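Local coordinates for protein alpha-L-arabinofuranosidase B (Aspergillus kawachii, PDB 6SXT) that hydrolyses terminal non-reducing alpha-L-arabinofuranoside residues from arabinoxylan, arabinan and related plant polysaccharides, as a retaining enzyme of glycoside hydrolase family 54, at residues H155-A159 with Y183-S187; S187-G193 with N206-S210. All coordinates share one frame. Residues are numbered along the deposited sequence.

Contact 1. Residues H155-A159 with Y183-S187; sequences HYNDA and YLGNS. With NAG (2-acetamido-2-deoxy-beta-D-glucopyranose), chain B.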
loop_
_atom_site.group_PDB
_atom_site.type_symbol
_atom_site.label_atom_id
_atom_site.label_comp_id
_atom_site.label_asym_id
_atom_site.label_seq_id
_atom_site.Cartn_x
_atom_site.Cartn_y
_atom_site.Cartn_z
ATOM N N HIS A 155 -5.580 3.353 5.463
ATOM C CA HIS A 155 -4.151 2.992 5.379
ATOM C C HIS A 155 -3.356 4.241 5.052
ATOM O O HIS A 155 -3.415 4.684 3.923
ATOM C CB HIS A 155 -3.927 1.890 4.321
ATOM C CG HIS A 155 -2.517 1.451 4.230
ATOM N ND1 HIS A 155 -1.961 0.995 3.055
ATOM C CD2 HIS A 155 -1.540 1.365 5.184
ATOM C CE1 HIS A 155 -0.704 0.666 3.282
ATOM N NE2 HIS A 155 -0.395 0.899 4.599
ATOM N N TYR A 156 -2.693 4.847 6.030
ATOM C CA TYR A 156 -2.085 6.170 5.825
ATOM C C TYR A 156 -1.133 6.411 6.987
ATOM O O TYR A 156 -1.222 5.736 8.014
ATOM C CB TYR A 156 -3.141 7.283 5.721
ATOM C CG TYR A 156 -3.895 7.481 7.003
ATOM C CD1 TYR A 156 -3.444 8.395 7.933
ATOM C CD2 TYR A 156 -5.066 6.782 7.270
ATOM C CE1 TYR A 156 -4.107 8.597 9.146
ATOM C CE2 TYR A 156 -5.746 6.989 8.459
ATOM C CZ TYR A 156 -5.257 7.878 9.405
ATOM O OH TYR A 156 -5.958 8.057 10.560
ATOM N N ASN A 157 -0.315 7.436 6.841
ATOM C CA ASN A 157 0.434 7.986 7.996
ATOM C C ASN A 157 0.559 9.487 7.793
ATOM O O ASN A 157 -0.199 10.089 7.004
ATOM C CB ASN A 157 1.709 7.183 8.229
ATOM C CG ASN A 157 2.788 7.395 7.178
ATOM O OD1 ASN A 157 2.646 8.280 6.333
ATOM N ND2 ASN A 157 3.823 6.566 7.243
ATOM N N ASP A 158 1.490 10.109 8.545
ATOM C CA ASP A 158 1.632 11.569 8.575
ATOM C C ASP A 158 2.987 11.947 7.999
ATOM O O ASP A 158 3.331 13.157 8.069
ATOM C CB ASP A 158 1.433 12.073 10.014
ATOM C CG ASP A 158 2.379 11.454 11.014
ATOM O OD1 ASP A 158 3.246 10.704 10.617
ATOM O OD2 ASP A 158 2.219 11.770 12.234
ATOM N N ALA A 159 3.677 11.023 7.332
ATOM C CA ALA A 159 5.019 11.267 6.761
ATOM C C ALA A 159 4.890 11.669 5.304
ATOM O O ALA A 159 3.944 11.272 4.631
ATOM C CB ALA A 159 5.864 10.067 6.932
ATOM N N TYR A 183 -2.847 13.842 -2.523
ATOM C CA TYR A 183 -2.223 13.374 -1.286
ATOM C C TYR A 183 -3.318 12.795 -0.375
ATOM O O TYR A 183 -4.401 13.381 -0.276
ATOM C CB TYR A 183 -1.531 14.545 -0.555
ATOM C CG TYR A 183 -1.133 14.183 0.850
ATOM C CD1 TYR A 183 0.097 13.598 1.118
ATOM C CD2 TYR A 183 -1.969 14.398 1.934
ATOM C CE1 TYR A 183 0.451 13.179 2.385
ATOM C CE2 TYR A 183 -1.625 13.992 3.207
ATOM C CZ TYR A 183 -0.412 13.389 3.452
ATOM O OH TYR A 183 -0.079 12.923 4.703
ATOM N N LEU A 184 -3.023 11.706 0.301
ATOM C CA LEU A 184 -3.907 11.170 1.366
ATOM C C LEU A 184 -3.072 10.798 2.577
ATOM O O LEU A 184 -2.184 9.962 2.463
ATOM C CB LEU A 184 -4.724 9.969 0.889
ATOM C CG LEU A 184 -5.662 9.393 1.942
ATOM C CD1 LEU A 184 -6.725 10.364 2.402
ATOM C CD2 LEU A 184 -6.312 8.125 1.411
ATOM N N GLY A 185 -3.406 11.388 3.737
ATOM C CA GLY A 185 -2.697 11.091 4.974
ATOM C C GLY A 185 -3.012 12.158 6.016
ATOM O O GLY A 185 -3.855 12.995 5.786
ATOM N N ASN A 186 -2.339 12.065 7.167
ATOM C CA ASN A 186 -2.641 13.070 8.218
ATOM C C ASN A 186 -1.392 13.872 8.520
ATOM O O ASN A 186 -1.262 14.295 9.664
ATOM C CB ASN A 186 -3.263 12.464 9.468
ATOM C CG ASN A 186 -2.332 11.669 10.348
ATOM O OD1 ASN A 186 -1.600 10.783 9.911
ATOM N ND2 ASN A 186 -2.361 11.988 11.674
ATOM N N SER A 187 -0.548 14.094 7.536
ATOM C CA SER A 187 0.466 15.160 7.644
ATOM C C SER A 187 -0.205 16.445 8.104
ATOM O O SER A 187 -1.211 16.876 7.517
ATOM C CB SER A 187 1.150 15.378 6.322
ATOM O OG SER A 187 2.064 16.476 6.467
HETATM C C1 NAG B . -1.569 11.218 12.636
HETATM C C2 NAG B . -1.008 12.230 13.678
HETATM C C3 NAG B . -0.339 11.465 14.828
HETATM C C4 NAG B . -1.294 10.472 15.445
HETATM C C5 NAG B . -1.828 9.596 14.265
HETATM C C6 NAG B . -2.775 8.540 14.749
HETATM C C7 NAG B . -0.180 14.473 13.098
HETATM C C8 NAG B . 0.912 15.167 12.408
HETATM N N2 NAG B . -0.056 13.143 13.090
HETATM O O3 NAG B . 0.006 12.520 15.802
HETATM O O4 NAG B . -0.627 9.537 16.290
HETATM O O5 NAG B . -2.532 10.395 13.334
HETATM O O6 NAG B . -3.881 9.087 15.437
HETATM O O7 NAG B . -1.159 15.085 13.562
HETATM O O HOH W 1 -3.129 6.916 2.157
HETATM O O HOH W 2 -0.381 8.510 4.032
HETATM O O HOH W 3 1.385 10.732 4.221
HETATM O O HOH W 4 4.407 15.219 6.472
#
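Asn-186, Tyr-156 and Asp-158 carry most of this contact. Asn-186 follows directly on strand 180-185; its backbone N donates to Asn-157 O (2.9 Å), the one direct hydrogen bond between 155-159 and 183-187. Its side chain is N-glycosylated, ND2 being bonded to NAG C1 at 1.5 Å. Asp-158 reaches the same sugar: NAG N2 donates to Asp-158 OD2 at 2.8 Å, while Asp-158 CB packs 3.3 Å from Asn-186 OD1. Tyr-156 lies on the other flank, its CB 3.9 Å from Gly-185 CA and its ring edge at Asn-186 OD1, which is 3.4 Å from CE1. Lys-414 of the arabinose-binding domain makes a cation-pi contact with this ring and hydrogen-bonds Tyr-156 O.

Gly-185 has to be small here, since a CB would clash with both Asn-157 O and Tyr-183 OH. That hydroxyl accepts from Ser-187 N (3.1 Å), and the loop turns at Asn-157, whose OD1 takes Ala-159 N (3.1 Å) in an Asx turn and whose ND2 hydrogen-bonds Gly-285 O. Water 2 joins Asn-157 N (3.0 Å) to Leu-184 O (2.8 Å), and water 4 joins Asp-158 O (2.8 Å) to Ser-187 OG (2.7 Å). With one direct backbone hydrogen bond, supplemented by ordered waters, and the Asp-158 carboxylate accepting from the sugar's N2, the chemistry implies a partly buried junction in which the first GlcNAc is itself a partner, held to both segments.

Contact 2. Residues S187-G193 with N206-S210; sequences STTWGYG and NNLFS. With LXE ([(1~{S},2~{S},3~{S},4~{S})-2-(hydroxymethyl)-3,4-bis(oxidanyl)cyclopentyl]azanium), chain G; NAG (2-acetamido-2-deoxy-beta-D-glucopyranose), chain B; EDO (1,2-ethanediol), chain P.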
loop_
_atom_site.group_PDB
_atom_site.type_symbol
_atom_site.label_atom_id
_atom_site.label_comp_id
_atom_site.label_asym_id
_atom_site.label_seq_id
_atom_site.Cartn_x
_atom_site.Cartn_y
_atom_site.Cartn_z
ATOM N N SER A 187 -0.548 14.094 7.536
ATOM C CA SER A 187 0.466 15.160 7.644
ATOM C C SER A 187 -0.205 16.445 8.104
ATOM O O SER A 187 -1.211 16.876 7.517
ATOM C CB SER A 187 1.150 15.378 6.322
ATOM O OG SER A 187 2.064 16.476 6.467
ATOM N N THR A 188 0.423 17.192 9.048
ATOM C CA THR A 188 0.010 18.592 9.314
ATOM C C THR A 188 1.217 19.535 9.219
ATOM O O THR A 188 1.089 20.697 9.706
ATOM C CB THR A 188 -0.652 18.716 10.696
ATOM O OG1 THR A 188 0.333 18.351 11.647
ATOM C CG2 THR A 188 -1.842 17.784 10.868
ATOM N N THR A 189 2.250 19.116 8.513
ATOM C CA THR A 189 3.458 19.951 8.263
ATOM C C THR A 189 3.093 21.184 7.455
ATOM O O THR A 189 3.624 22.289 7.718
ATOM C CB THR A 189 4.545 19.113 7.592
ATOM O OG1 THR A 189 4.814 18.005 8.445
ATOM C CG2 THR A 189 5.783 19.904 7.257
ATOM N N TRP A 190 2.210 21.034 6.486
ATOM C CA TRP A 190 1.724 22.118 5.625
ATOM C C TRP A 190 0.228 22.311 5.874
ATOM O O TRP A 190 -0.181 22.971 6.840
ATOM C CB TRP A 190 2.096 21.768 4.171
ATOM C CG TRP A 190 3.556 21.532 3.925
ATOM C CD1 TRP A 190 4.512 22.487 3.658
ATOM C CD2 TRP A 190 4.236 20.267 3.845
ATOM N NE1 TRP A 190 5.726 21.885 3.463
ATOM C CE2 TRP A 190 5.602 20.524 3.594
ATOM C CE3 TRP A 190 3.836 18.917 4.035
ATOM C CZ2 TRP A 190 6.538 19.496 3.466
ATOM C CZ3 TRP A 190 4.760 17.906 3.879
ATOM C CH2 TRP A 190 6.105 18.196 3.614
ATOM N N GLY A 191 -0.613 21.728 5.050
ATOM C CA GLY A 191 -2.051 21.882 5.155
ATOM C C GLY A 191 -2.654 20.779 6.000
ATOM O O GLY A 191 -2.041 19.743 6.157
ATOM N N TYR A 192 -3.910 21.009 6.358
ATOM C CA TYR A 192 -4.753 19.996 7.028
ATOM C C TYR A 192 -6.176 20.516 7.067
ATOM O O TYR A 192 -6.504 21.692 6.705
ATOM C CB TYR A 192 -4.148 19.589 8.374
ATOM C CG TYR A 192 -4.052 20.769 9.320
ATOM C CD1 TYR A 192 -5.125 21.136 10.112
ATOM C CD2 TYR A 192 -2.912 21.559 9.355
ATOM C CE1 TYR A 192 -5.062 22.240 10.971
ATOM C CE2 TYR A 192 -2.840 22.681 10.193
ATOM C CZ TYR A 192 -3.916 23.011 11.005
ATOM O OH TYR A 192 -3.898 24.124 11.824
ATOM N N GLY A 193 -7.107 19.598 7.326
ATOM C CA GLY A 193 -8.532 19.893 7.316
ATOM C C GLY A 193 -9.133 19.764 8.724
ATOM O O GLY A 193 -8.363 19.767 9.733
ATOM N N ASN A 206 6.263 21.999 -1.884
ATOM C CA ASN A 206 6.508 22.838 -0.684
ATOM C C ASN A 206 5.172 23.242 -0.084
ATOM O O ASN A 206 5.072 24.256 0.620
ATOM C CB ASN A 206 7.368 24.058 -1.033
ATOM C CG ASN A 206 8.660 23.668 -1.740
ATOM O OD1 ASN A 206 9.069 24.378 -2.648
ATOM N ND2 ASN A 206 9.293 22.586 -1.345
ATOM N N ASN A 207 4.166 22.389 -0.238
ATOM C CA ASN A 207 2.833 22.624 0.346
ATOM C C ASN A 207 1.951 21.425 -0.054
ATOM O O ASN A 207 1.855 21.174 -1.230
ATOM C CB ASN A 207 2.177 23.924 -0.094
ATOM C CG ASN A 207 2.262 25.044 0.949
ATOM O OD1 ASN A 207 2.024 24.839 2.147
ATOM N ND2 ASN A 207 2.745 26.199 0.492
ATOM N N LEU A 208 1.259 20.888 0.947
ATOM C CA LEU A 208 0.018 20.107 0.747
ATOM C C LEU A 208 -1.092 21.080 1.079
ATOM O O LEU A 208 -1.058 21.680 2.187
ATOM C CB LEU A 208 0.021 18.920 1.685
ATOM C CG LEU A 208 1.200 17.959 1.605
ATOM C CD1 LEU A 208 1.030 16.842 2.612
ATOM C CD2 LEU A 208 1.378 17.397 0.229
ATOM N N PHE A 209 -1.988 21.306 0.163
ATOM C CA PHE A 209 -3.103 22.246 0.323
ATOM C C PHE A 209 -4.402 21.496 0.563
ATOM O O PHE A 209 -4.823 20.662 -0.242
ATOM C CB PHE A 209 -3.230 23.145 -0.901
ATOM C CG PHE A 209 -2.151 24.204 -0.984
ATOM C CD1 PHE A 209 -2.177 25.280 -0.111
ATOM C CD2 PHE A 209 -1.189 24.179 -1.962
ATOM C CE1 PHE A 209 -1.229 26.288 -0.199
ATOM C CE2 PHE A 209 -0.271 25.211 -2.084
ATOM C CZ PHE A 209 -0.271 26.233 -1.175
ATOM N N SER A 210 -5.092 21.909 1.611
ATOM C CA SER A 210 -6.461 21.449 1.939
ATOM C C SER A 210 -7.496 22.459 1.458
ATOM O O SER A 210 -8.712 22.261 1.621
ATOM C CB SER A 210 -6.595 21.193 3.406
ATOM O OG SER A 210 -6.241 22.388 4.135
HETATM C "C1'" LXE G . 8.507 18.660 -2.260
HETATM C "C2'" LXE G . 8.050 17.228 -2.543
HETATM O "O2'" LXE G . 8.204 16.894 -3.875
HETATM C "C3'" LXE G . 6.650 17.304 -2.112
HETATM O "O3'" LXE G . 6.077 15.930 -2.092
HETATM C "C4'" LXE G . 6.808 17.838 -0.705
HETATM C "C5'" LXE G . 5.560 18.533 -0.191
HETATM O "O5'" LXE G . 5.058 19.543 -1.038
HETATM C "C6'" LXE G . 8.044 18.815 -0.833
HETATM N "N1'" LXE G . 9.050 18.321 0.150
HETATM C C1 NAG B . -1.569 11.218 12.636
HETATM C C2 NAG B . -1.008 12.230 13.678
HETATM C C3 NAG B . -0.339 11.465 14.828
HETATM C C4 NAG B . -1.294 10.472 15.445
HETATM C C5 NAG B . -1.828 9.596 14.265
HETATM C C6 NAG B . -2.775 8.540 14.749
HETATM C C7 NAG B . -0.180 14.473 13.098
HETATM C C8 NAG B . 0.912 15.167 12.408
HETATM N N2 NAG B . -0.056 13.143 13.090
HETATM O O3 NAG B . 0.006 12.520 15.802
HETATM O O4 NAG B . -0.627 9.537 16.290
HETATM O O5 NAG B . -2.532 10.395 13.334
HETATM O O6 NAG B . -3.881 9.087 15.437
HETATM O O7 NAG B . -1.159 15.085 13.562
HETATM C C1 EDO P . -12.696 25.284 2.880
HETATM O O1 EDO P . -12.359 25.811 4.173
HETATM C C2 EDO P . -11.648 25.050 1.816
HETATM O O2 EDO P . -11.239 23.666 1.386
HETATM O O HOH W 5 8.902 22.219 2.082
#
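At the start of the segment, Ser-187 sets its CB 4.0 Å from Leu-208 CD1, a light apolar touch. Thr-188 turns away from 206-210 and instead meets the glycan, its OG1 3.3 Å from C8 of the NAG acetyl group. The chain swings back at Trp-190, which buries more surface than any other residue of the contact. Its CB comes within 3.4 Å of Leu-208 N, its CE3 packs 3.7 Å from Leu-208 CG, and Asn-207 CA makes a CH-pi contact over one face of the indole, 4.1 Å from the centroid of the five-membered ring.

Residues of both segments line part of the LXE-binding pocket here. Strand 208-209 is an outer strand of a four-stranded antiparallel sheet in the catalytic domain, and it follows closely on the nucleophile, Glu-205. Asn-206 and Asn-207, both known substrate-binding residues, face the aziridine-derived inhibitor LXE: Asn-207 N donates to LXE O5' (3.1 Å), and Asn-206 N lies 2.9 Å from the same oxygen. Trp-190 CH2 sits 3.9 Å from LXE C5', so a face of the indole covers the hydroxymethyl carbon. The side chains of the two asparagines are held from outside the segments, Asn-206 ND2 by Asp-173 and Asn-207 ND2 by Glu-214 and Tyr-265.

Gly-191 comes next, its N 2.9 Å from Leu-208 O; a CB here would run into that carbonyl. The CA-to-CB bond of Tyr-192 points away from 206-210, but the backbone stays engaged, for Ser-210 OG donates to Tyr-192 O at 2.7 Å, while the same OG is also hydrogen-bonded to Asn-217.

Contact 1 closes along the chain just where contact 2 opens: Ser-187 belongs to both, and their centres lie 10 Å apart. They also touch through space, Tyr-183 CD1 of contact 1 packing 3.7 Å from Leu-208 CD1 of contact 2, and strands 180-185 and 208-209 are members of one sheet, separated in it by strand 199-203. The glycan on Asn-186 reaches both contacts. Their relation to the active site differs. Contact 2 borders LXE directly, whereas the side chain of Tyr-183 in contact 1 is about 7 Å from LXE and about 5 Å from that of substrate-binding Asp-203 (nearest atoms); the Leu-208 side chain is about 3 Å from that of Asp-203.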